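Local coordinates for protein putative prephenate dehydratase (Streptococcus mutans, PDB 4LUB) that probably catalyses the decarboxylating dehydration of prephenate to 3-phenylpyruvate, a step of L-phenylalanine biosynthesis, at residues A49-E54 / W176-E181; K73-A78 / Y265-K270; K193-L198 / G269-Y274. All blocks are in the same frame, centred on the assembly; numbering follows the deposited sequence.

Contact 1. Residues A49-E54 / W176-E181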
# COMPACT_ATOMS: atom_id res chain seq x y z
N ALA B 49 -1.86 -15.36 -18.67
CA ALA B 49 -1.49 -13.97 -18.89
C ALA B 49 -0.32 -13.63 -17.99
O ALA B 49 -0.21 -14.15 -16.88
CB ALA B 49 -2.67 -13.06 -18.63
N ILE B 50 0.58 -12.78 -18.48
CA ILE B 50 1.75 -12.36 -17.70
C ILE B 50 1.73 -10.85 -17.52
O ILE B 50 1.65 -10.09 -18.48
CB ILE B 50 3.08 -12.81 -18.37
CG1 ILE B 50 3.30 -14.31 -18.18
CG2 ILE B 50 4.27 -12.21 -17.64
CD1 ILE B 50 2.47 -15.19 -19.03
N VAL B 51 1.77 -10.43 -16.26
CA VAL B 51 1.71 -9.02 -15.89
C VAL B 51 2.72 -8.70 -14.78
O VAL B 51 3.02 -9.55 -13.95
CB VAL B 51 0.30 -8.61 -15.41
CG1 VAL B 51 -0.74 -8.76 -16.52
CG2 VAL B 51 -0.11 -9.38 -14.14
N PRO B 52 3.26 -7.47 -14.79
CA PRO B 52 4.03 -6.98 -13.64
C PRO B 52 3.11 -6.77 -12.45
O PRO B 52 1.98 -6.31 -12.64
CB PRO B 52 4.61 -5.65 -14.14
CG PRO B 52 3.66 -5.20 -15.19
CD PRO B 52 3.08 -6.44 -15.83
N VAL B 53 3.52 -7.16 -11.25
CA VAL B 53 2.69 -6.89 -10.08
C VAL B 53 3.34 -5.99 -9.03
O VAL B 53 2.65 -5.26 -8.34
CB VAL B 53 2.21 -8.22 -9.42
CG1 VAL B 53 1.74 -9.20 -10.48
CG2 VAL B 53 3.28 -8.84 -8.52
N GLU B 54 4.66 -6.06 -8.89
CA GLU B 54 5.32 -5.25 -7.88
C GLU B 54 6.76 -4.90 -8.23
O GLU B 54 7.50 -5.77 -8.68
CB GLU B 54 5.31 -5.96 -6.52
CG GLU B 54 5.98 -5.15 -5.41
CD GLU B 54 5.86 -5.79 -4.05
OE1 GLU B 54 5.16 -6.82 -3.95
OE2 GLU B 54 6.45 -5.26 -3.09
N TRP B 176 3.63 -11.92 -12.32
CA TRP B 176 2.80 -13.10 -12.16
C TRP B 176 2.35 -13.72 -13.47
O TRP B 176 1.99 -13.02 -14.42
CB TRP B 176 1.58 -12.76 -11.30
CG TRP B 176 1.88 -12.73 -9.85
CD1 TRP B 176 3.07 -13.06 -9.24
CD2 TRP B 176 0.99 -12.32 -8.80
NE1 TRP B 176 2.96 -12.89 -7.88
CE2 TRP B 176 1.69 -12.45 -7.58
CE3 TRP B 176 -0.34 -11.88 -8.78
CZ2 TRP B 176 1.11 -12.14 -6.36
CZ3 TRP B 176 -0.91 -11.57 -7.56
CH2 TRP B 176 -0.18 -11.70 -6.36
N VAL B 177 2.39 -15.04 -13.50
CA VAL B 177 1.71 -15.80 -14.53
C VAL B 177 0.32 -16.12 -14.01
O VAL B 177 0.17 -16.78 -12.98
CB VAL B 177 2.46 -17.10 -14.90
CG1 VAL B 177 1.72 -17.84 -15.99
CG2 VAL B 177 3.89 -16.79 -15.33
N LEU B 178 -0.68 -15.58 -14.69
CA LEU B 178 -2.07 -15.81 -14.33
C LEU B 178 -2.69 -16.90 -15.19
O LEU B 178 -2.51 -16.91 -16.41
CB LEU B 178 -2.90 -14.52 -14.46
CG LEU B 178 -2.73 -13.29 -13.56
CD1 LEU B 178 -1.60 -13.41 -12.55
CD2 LEU B 178 -2.71 -11.97 -14.34
N GLY B 179 -3.44 -17.78 -14.56
CA GLY B 179 -4.16 -18.81 -15.28
C GLY B 179 -4.90 -19.74 -14.35
O GLY B 179 -5.27 -19.38 -13.23
N ASP B 180 -5.12 -20.96 -14.82
CA ASP B 180 -5.99 -21.90 -14.14
C ASP B 180 -5.17 -23.11 -13.68
O ASP B 180 -5.55 -23.81 -12.75
CB ASP B 180 -7.14 -22.32 -15.06
CG ASP B 180 -8.03 -23.39 -14.45
OD1 ASP B 180 -8.11 -23.47 -13.21
OD2 ASP B 180 -8.68 -24.14 -15.22
N GLU B 181 -4.01 -23.34 -14.30
CA GLU B 181 -3.16 -24.44 -13.86
C GLU B 181 -1.71 -24.03 -13.62
O GLU B 181 -1.23 -23.06 -14.19
CB GLU B 181 -3.19 -25.55 -14.91
CG GLU B 181 -4.54 -25.77 -15.59
CD GLU B 181 -4.52 -26.87 -16.63
OE1 GLU B 181 -3.60 -27.71 -16.60
OE2 GLU B 181 -5.40 -26.85 -17.52

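Contact 2. Residues K73-A78 / Y265-K270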
# COMPACT_ATOMS: atom_id res chain seq x y z
N LYS B 73 -11.64 -13.70 -11.97
CA LYS B 73 -11.77 -14.99 -11.30
C LYS B 73 -10.66 -15.84 -11.91
O LYS B 73 -10.88 -16.78 -12.67
CB LYS B 73 -13.18 -15.57 -11.49
CG LYS B 73 -13.37 -17.09 -11.36
CD LYS B 73 -12.93 -17.65 -10.02
CE LYS B 73 -12.97 -19.17 -10.04
NZ LYS B 73 -11.67 -19.76 -10.45
N ILE B 74 -9.43 -15.40 -11.65
CA ILE B 74 -8.23 -16.00 -12.19
C ILE B 74 -7.19 -15.95 -11.07
O ILE B 74 -7.29 -15.11 -10.18
CB ILE B 74 -7.75 -15.24 -13.45
CG1 ILE B 74 -6.62 -15.98 -14.15
CG2 ILE B 74 -7.31 -13.82 -13.10
CD1 ILE B 74 -6.10 -15.22 -15.34
N GLU B 75 -6.21 -16.85 -11.09
CA GLU B 75 -5.18 -16.87 -10.05
C GLU B 75 -3.76 -16.74 -10.57
O GLU B 75 -3.46 -17.15 -11.69
CB GLU B 75 -5.28 -18.15 -9.21
CG GLU B 75 -6.58 -18.30 -8.46
CD GLU B 75 -6.61 -19.55 -7.58
OE1 GLU B 75 -5.55 -20.21 -7.46
OE2 GLU B 75 -7.67 -19.85 -7.01
N ALA B 76 -2.89 -16.12 -9.77
CA ALA B 76 -1.46 -16.28 -9.97
C ALA B 76 -1.04 -17.75 -9.79
O ALA B 76 -1.35 -18.38 -8.77
CB ALA B 76 -0.69 -15.38 -9.02
N VAL B 77 -0.37 -18.31 -10.79
CA VAL B 77 0.05 -19.71 -10.72
C VAL B 77 1.57 -19.87 -10.78
O VAL B 77 2.09 -20.97 -10.59
CB VAL B 77 -0.62 -20.56 -11.83
CG1 VAL B 77 -2.12 -20.64 -11.59
CG2 VAL B 77 -0.33 -19.98 -13.22
N ALA B 78 2.26 -18.77 -11.05
CA ALA B 78 3.72 -18.73 -10.98
C ALA B 78 4.18 -17.29 -10.87
O ALA B 78 3.55 -16.38 -11.43
CB ALA B 78 4.34 -19.40 -12.20
N TYR B 265 -11.81 -13.66 2.59
CA TYR B 265 -10.59 -13.61 1.80
C TYR B 265 -10.86 -14.11 0.40
O TYR B 265 -11.74 -14.94 0.19
CB TYR B 265 -9.46 -14.42 2.46
CG TYR B 265 -9.76 -15.89 2.59
CD1 TYR B 265 -9.41 -16.78 1.59
CD2 TYR B 265 -10.38 -16.40 3.73
CE1 TYR B 265 -9.68 -18.12 1.70
CE2 TYR B 265 -10.64 -17.75 3.86
CZ TYR B 265 -10.29 -18.60 2.84
OH TYR B 265 -10.55 -19.95 2.94
N LYS B 266 -10.13 -13.55 -0.55
CA LYS B 266 -10.01 -14.09 -1.89
C LYS B 266 -8.58 -14.57 -2.10
O LYS B 266 -7.64 -13.81 -1.89
CB LYS B 266 -10.38 -13.03 -2.93
CG LYS B 266 -10.40 -13.52 -4.36
CD LYS B 266 -10.85 -12.39 -5.26
CE LYS B 266 -10.83 -12.79 -6.72
NZ LYS B 266 -11.49 -11.76 -7.54
N ILE B 267 -8.41 -15.83 -2.49
CA ILE B 267 -7.10 -16.34 -2.87
C ILE B 267 -6.69 -15.81 -4.24
O ILE B 267 -7.28 -16.18 -5.25
CB ILE B 267 -7.04 -17.88 -2.89
CG1 ILE B 267 -7.43 -18.43 -1.51
CG2 ILE B 267 -5.65 -18.36 -3.30
CD1 ILE B 267 -7.35 -19.94 -1.42
N LEU B 268 -5.68 -14.95 -4.26
CA LEU B 268 -5.21 -14.39 -5.52
C LEU B 268 -4.26 -15.35 -6.22
O LEU B 268 -4.12 -15.31 -7.43
CB LEU B 268 -4.50 -13.05 -5.28
CG LEU B 268 -5.32 -11.92 -4.66
CD1 LEU B 268 -4.46 -10.67 -4.54
CD2 LEU B 268 -6.56 -11.63 -5.49
N GLY B 269 -3.64 -16.24 -5.45
CA GLY B 269 -2.71 -17.20 -6.02
C GLY B 269 -1.94 -18.05 -5.03
O GLY B 269 -1.62 -17.60 -3.93
N LYS B 270 -1.68 -19.30 -5.42
CA LYS B 270 -0.66 -20.15 -4.79
C LYS B 270 0.40 -20.49 -5.83
O LYS B 270 0.09 -21.08 -6.86
CB LYS B 270 -1.24 -21.45 -4.22
CG LYS B 270 -2.38 -21.30 -3.23
CD LYS B 270 -2.78 -22.67 -2.71
CE LYS B 270 -4.06 -22.65 -1.91
NZ LYS B 270 -4.40 -24.02 -1.42
O HOH W 1 -8.49 -15.02 -7.57
O HOH W 2 -2.84 -20.53 -7.87
O HOH W 3 0.71 -22.71 -8.94

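Contact 3. Residues K193-L198 / G269-Y274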
# COMPACT_ATOMS: atom_id res chain seq x y z
N LYS B 193 4.79 -19.12 -2.11
CA LYS B 193 3.96 -18.11 -1.47
C LYS B 193 2.48 -18.29 -1.77
O LYS B 193 2.10 -18.99 -2.69
CB LYS B 193 4.39 -16.70 -1.92
CG LYS B 193 5.64 -16.19 -1.21
CD LYS B 193 6.07 -14.83 -1.74
CE LYS B 193 7.33 -14.33 -1.04
NZ LYS B 193 7.77 -12.98 -1.52
N ILE B 194 1.65 -17.63 -0.97
CA ILE B 194 0.23 -17.53 -1.23
C ILE B 194 -0.13 -16.07 -1.04
O ILE B 194 0.33 -15.43 -0.09
CB ILE B 194 -0.63 -18.45 -0.29
CG1 ILE B 194 -2.11 -18.18 -0.49
CG2 ILE B 194 -0.26 -18.24 1.18
CD1 ILE B 194 -3.01 -19.26 0.09
N SER B 195 -0.92 -15.53 -1.96
CA SER B 195 -1.37 -14.15 -1.86
C SER B 195 -2.87 -14.10 -1.65
O SER B 195 -3.63 -14.79 -2.32
CB SER B 195 -0.99 -13.34 -3.10
OG SER B 195 0.41 -13.26 -3.24
N LEU B 196 -3.29 -13.27 -0.70
CA LEU B 196 -4.68 -13.18 -0.34
C LEU B 196 -5.16 -11.75 -0.45
O LEU B 196 -4.38 -10.81 -0.23
CB LEU B 196 -4.91 -13.68 1.09
CG LEU B 196 -4.65 -15.15 1.43
CD1 LEU B 196 -4.64 -15.34 2.95
CD2 LEU B 196 -5.60 -16.12 0.75
N ALA B 197 -6.41 -11.57 -0.83
CA ALA B 197 -7.06 -10.28 -0.64
C ALA B 197 -8.09 -10.42 0.48
O ALA B 197 -9.05 -11.18 0.35
CB ALA B 197 -7.70 -9.80 -1.93
N LEU B 198 -7.89 -9.70 1.59
CA LEU B 198 -8.79 -9.78 2.73
C LEU B 198 -9.66 -8.54 2.85
O LEU B 198 -9.19 -7.43 2.62
CB LEU B 198 -8.05 -9.95 4.06
CG LEU B 198 -6.95 -10.98 4.33
CD1 LEU B 198 -6.26 -10.60 5.61
CD2 LEU B 198 -7.55 -12.36 4.46
N GLY B 269 -3.64 -16.24 -5.45
CA GLY B 269 -2.71 -17.20 -6.02
C GLY B 269 -1.94 -18.05 -5.03
O GLY B 269 -1.62 -17.60 -3.93
N LYS B 270 -1.68 -19.30 -5.42
CA LYS B 270 -0.66 -20.15 -4.79
C LYS B 270 0.40 -20.49 -5.83
O LYS B 270 0.09 -21.08 -6.86
CB LYS B 270 -1.24 -21.45 -4.22
CG LYS B 270 -2.38 -21.30 -3.23
CD LYS B 270 -2.78 -22.67 -2.71
CE LYS B 270 -4.06 -22.65 -1.91
NZ LYS B 270 -4.40 -24.02 -1.42
N TYR B 271 1.65 -20.11 -5.58
CA TYR B 271 2.62 -20.16 -6.67
C TYR B 271 4.04 -20.36 -6.17
O TYR B 271 4.37 -20.03 -5.03
CB TYR B 271 2.55 -18.87 -7.50
CG TYR B 271 2.57 -17.62 -6.64
CD1 TYR B 271 3.78 -17.08 -6.21
CD2 TYR B 271 1.39 -17.01 -6.23
CE1 TYR B 271 3.81 -15.95 -5.41
CE2 TYR B 271 1.41 -15.87 -5.43
CZ TYR B 271 2.63 -15.35 -5.02
OH TYR B 271 2.68 -14.23 -4.23
N ALA B 272 4.89 -20.89 -7.05
CA ALA B 272 6.33 -20.88 -6.80
C ALA B 272 6.92 -19.56 -7.28
O ALA B 272 6.39 -18.93 -8.20
CB ALA B 272 7.00 -22.06 -7.50
N VAL B 273 8.00 -19.14 -6.63
CA VAL B 273 8.75 -17.96 -7.03
C VAL B 273 10.05 -18.33 -7.72
O VAL B 273 10.87 -19.05 -7.16
CB VAL B 273 9.06 -17.05 -5.82
CG1 VAL B 273 9.79 -15.78 -6.27
CG2 VAL B 273 7.78 -16.73 -5.04
N TYR B 274 10.24 -17.82 -8.93
CA TYR B 274 11.46 -18.04 -9.71
C TYR B 274 12.15 -16.69 -9.88
O TYR B 274 11.49 -15.66 -9.89
CB TYR B 274 11.13 -18.65 -11.06
CG TYR B 274 10.28 -19.91 -10.98
CD1 TYR B 274 10.86 -21.15 -10.78
CD2 TYR B 274 8.90 -19.84 -11.12
CE1 TYR B 274 10.09 -22.30 -10.71
CE2 TYR B 274 8.12 -20.99 -11.05
CZ TYR B 274 8.71 -22.21 -10.85
OH TYR B 274 7.93 -23.35 -10.78

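Contact 1. Residues A49-E54 / W176-E181
Ala49 pairs with Leu178 through two backbone hydrogen bonds, Ala49 N to Leu178 O (2.8 Å) and Leu178 N to Ala49 O (2.7 Å), the second close to straight. Ile50, in the adjoining non-hydrogen-bonded pair with Val177, lies on the other face of the sheet: the two side chains run together in one direction, Ile50 CG1 meeting Val177 CG2 at 3.8 Å, with helix 14-22 packed on Ile50. Val51 returns to the face of Ala49 and closes a second doubly bonded pair with Trp176. Its CG2 reaches CD2 of Leu178 at 3.7 Å, the two side chains crossing at about a right angle and both packed against helix 34-42. After Pro52, Val53 brings both methyls to one face of the indole. CG1, set anti to the carbonyl carbon (chi1 -45°), touches Trp176 CG at 3.6 Å toward the rim of the ring system, whereas CG2 stands over the five-membered ring as a CH-pi contact, 4.0 Å from its centroid. The indole NE1 bonds to Glu79 OE1. Val53 and Glu54 both face Arg174, a classic beta bulge; Glu54 OE1 forms salt bridges with Arg174 and Lys224, and OE2 is hydrogen-bonded to Tyr237 OH of the second subunit. The whole is an antiparallel strand pair inside the helix-flanked sheet of the prephenate dehydratase domain.

Contact 2. Residues K73-A78 / Y265-K270
Glu75 packs its CB and CG against the carbonyl oxygens of Leu268 and Ile267 and meets little of their side chains. CG, anti to its own carbonyl carbon (chi1 -62°), lies 3.9 Å from Ile267 O; the chain is extended beyond it. A water lies 2.8 Å from Glu75 OE1 and also contacts Ala76 O, while accepting a hydrogen bond from Lys270 N. Ala76 is turned quite differently: its methyl is on the face where Trp176 and Leu178 pack, and Ala76 CB stands 4.0 Å from Gly269 CA. Lys270 and Val77 direct their side chains away from the opposing strand, so they meet through backbone and water, with a second water bridging Val77 O and Lys270 O. A third water donates to both Ile74 O and Ile267 O at the other end. Lys266, fully extended, sends its NZ past the seam to the carbonyls of Leu68, Phe69 and Ala72, at the end of helix 62-70 and just after it. A direct backbone hydrogen bond runs from Ala76 N to Leu268 O (2.8 Å), and Glu75 CA makes a CA-H...O contact with the same oxygen at 3.2 Å. Leu268 O therefore takes the Ala76 N-H bond with the Glu75 CA-H contact beside it. A direct backbone bond supplemented by three bridging waters implies a parallel seam between the dehydratase and ACT regions that is partly hydrated.

Contact 3. Residues K193-L198 / G269-Y274
Tyr271 and Ser195 meet through their hydroxyls: Tyr271 OH donates to Ser195 OG at 2.7 Å, and the serine oxygen lies at the edge of the phenol ring, in its plane. CG of Tyr271 sits between its backbone N and carbonyl carbon (chi1 48°), and the ring reaches toward Lys193 and Ser195. Lys193 O lies over the centre of one ring face, 4.0 Å above the plane, and from the same face Lys193 CB comes down near the rim atom Tyr271 CE1 (3.6 Å). Farther along, the lysine chain crosses Val273 obliquely, CD to CG2, and the ammonium end turns from the opposing strand. On the other face of the sheet Ile194 and Lys270 stand next to each other, with Ile194 CD1 3.9 Å from Lys270 CG.

The antiparallel backbone ladder sets these partners in place. Lys193 N to Tyr271 O and Tyr271 N to Lys193 O are both nearly straight bonds of 3.1 Å. Ser195 N to Gly269 O (2.9 Å) is matched by only a weak return bond from Gly269 N. That weakening accompanies a classic beta bulge, in which Leu268 and Gly269 both face Ser195. A second shell fixes the hydroxyl pair: Ser195 OG is also hydrogen-bonded to Asp242 OD1, giving the buried oxygen two partners, and the Trp176 ring packs on Tyr271 with the planes at about 50°. Strand 189-199 thus runs between strands 264-274 and 237-244 of the ACT-region sheet, while strand 75-83 flanks 264-274 on its other side, with Ala76 and Glu79 against the Tyr271 side chain.

All three contacts belong to one continuous sheet, their centres within about 11 Å of one another. Contact 1 is wholly buried and mainly apolar, within the dehydratase region; contact 3, in the ACT region, is also largely buried but includes a polar hydroxyl pair and the exposed Lys270. Contact 2 joins these regions and is bridged by three waters, with parallel strands where the other two are antiparallel. Contacts 2 and 3 share strand 264-274, including Gly269 and Lys270, while strand 75-83 of contact 2 bonds to strand 172-179 of contact 1. Contacts 1 and 3 touch directly where Trp176 CZ2 comes within 3.4 Å of Tyr271 OH.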